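Maltose/maltodextrin-binding protein (PDB 2GH9) binds maltotriose and probably delivers such maltodextrins to a sugar transporter as a periplasmic-type solute-binding protein. Local coordinates at residues Leu208-Glu211 against Gly212-Tyr215. Residues are numbered along the deposited sequence; the frame is centred on the assembly and turned at random.
Sequences LVPE and GVDY
From Pro210 to Val213 the backbone folds through a type II beta turn, with Glu211 and Gly212 at its two corners and Gly212 at the positive phi of 89° that marks the third position of such a turn. The turn brings Val213 back against Val209 and Pro210. Val213 CG2 does most of the touching: it lies 3.1 Å from Pro210 O, a tight approach of a methyl to a carbonyl oxygen, and 3.9 Å from Pro210 CD at the proline ring. Val213 chi1 of -170° sets CG1 anti to the backbone N, which leaves CG2 beside that N and facing the proline. Val209 meets the same valine at about a right angle, its CG1 3.9 Å from Val213 CB. The turn belongs to the loop joining helix 189-204 to helix 215-224 in this periplasmic binding protein fold, and Arg203 at the end of the first helix anchors it through a hydrogen bond from NE to Val209 O. On strand 149-150, Val209 touches Phe149 and Pro210 touches Leu150. At the exposed corner, Glu211 chi1 of 166° puts CG beside the carbonyl carbon, 3.1 Å from Gly212 N, and the bend at chi2 brings OE2 round to 3.2 Å from Gly212 N. Further along, Asp214 is the N-cap of helix 215-224, its OD1 accepting a hydrogen bond from Val217 N, and the next residue, Tyr215, touches a glucose unit of the bound sugar.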
loop_
_atom_site.group_PDB
_atom_site.type_symbol
_atom_site.label_atom_id
_atom_site.label_comp_id
_atom_site.label_asym_id
_atom_site.label_seq_id
_atom_site.Cartn_x
_atom_site.Cartn_y
_atom_site.Cartn_z
ATOM N N LEU A 208 -1.375 1.571 -23.861
ATOM C CA LEU A 208 -2.185 0.815 -22.907
ATOM C C LEU A 208 -2.916 1.726 -21.916
ATOM O O LEU A 208 -4.099 1.493 -21.600
ATOM C CB LEU A 208 -1.322 -0.224 -22.162
ATOM C CG LEU A 208 -0.829 -1.426 -22.978
ATOM C CD1 LEU A 208 -0.082 -2.431 -22.104
ATOM C CD2 LEU A 208 -1.990 -2.113 -23.667
ATOM N N VAL A 209 -2.223 2.768 -21.456
ATOM C CA VAL A 209 -2.726 3.641 -20.409
ATOM C C VAL A 209 -2.772 5.085 -20.902
ATOM O O VAL A 209 -1.773 5.778 -20.872
ATOM C CB VAL A 209 -1.860 3.534 -19.124
ATOM C CG1 VAL A 209 -2.553 4.257 -17.976
ATOM C CG2 VAL A 209 -1.602 2.031 -18.770
ATOM N N PRO A 210 -3.943 5.534 -21.378
ATOM C CA PRO A 210 -4.043 6.912 -21.878
ATOM C C PRO A 210 -4.020 7.996 -20.798
ATOM O O PRO A 210 -3.968 7.713 -19.595
ATOM C CB PRO A 210 -5.386 6.926 -22.622
ATOM C CG PRO A 210 -6.188 5.808 -22.008
ATOM C CD PRO A 210 -5.201 4.778 -21.533
ATOM N N GLU A 211 -4.057 9.242 -21.259
ATOM C CA GLU A 211 -4.180 10.400 -20.394
ATOM C C GLU A 211 -5.417 10.288 -19.479
ATOM O O GLU A 211 -6.431 9.653 -19.812
ATOM C CB GLU A 211 -4.226 11.669 -21.263
ATOM C CG GLU A 211 -4.687 12.924 -20.548
ATOM C CD GLU A 211 -3.725 13.410 -19.485
ATOM O OE1 GLU A 211 -2.501 13.396 -19.740
ATOM O OE2 GLU A 211 -4.205 13.855 -18.408
ATOM N N GLY A 212 -5.298 10.861 -18.289
ATOM C CA GLY A 212 -6.416 10.944 -17.365
ATOM C C GLY A 212 -6.570 9.777 -16.413
ATOM O O GLY A 212 -7.333 9.865 -15.456
ATOM N N VAL A 213 -5.846 8.682 -16.642
ATOM C CA VAL A 213 -6.081 7.472 -15.848
ATOM C C VAL A 213 -5.417 7.566 -14.467
ATOM O O VAL A 213 -4.191 7.487 -14.330
ATOM C CB VAL A 213 -5.649 6.195 -16.583
ATOM C CG1 VAL A 213 -6.137 4.952 -15.825
ATOM C CG2 VAL A 213 -6.217 6.195 -18.006
ATOM N N ASP A 214 -6.261 7.725 -13.450
ATOM C CA ASP A 214 -5.828 7.759 -12.066
ATOM C C ASP A 214 -6.415 6.551 -11.326
ATOM O O ASP A 214 -7.024 5.675 -11.936
ATOM C CB ASP A 214 -6.216 9.102 -11.416
ATOM C CG ASP A 214 -7.694 9.382 -11.454
ATOM O OD1 ASP A 214 -8.495 8.488 -11.816
ATOM O OD2 ASP A 214 -8.061 10.544 -11.140
ATOM N N TYR A 215 -6.236 6.492 -10.014
ATOM C CA TYR A 215 -6.740 5.361 -9.250
ATOM C C TYR A 215 -8.199 5.050 -9.576
ATOM O O TYR A 215 -8.539 3.915 -9.860
ATOM C CB TYR A 215 -6.590 5.583 -7.731
ATOM C CG TYR A 215 -6.933 4.315 -7.019
ATOM C CD1 TYR A 215 -5.982 3.313 -6.844
ATOM C CD2 TYR A 215 -8.239 4.054 -6.638
ATOM C CE1 TYR A 215 -6.332 2.097 -6.244
ATOM C CE2 TYR A 215 -8.587 2.869 -6.046
ATOM C CZ TYR A 215 -7.629 1.890 -5.851
ATOM O OH TYR A 215 -8.011 0.715 -5.277
#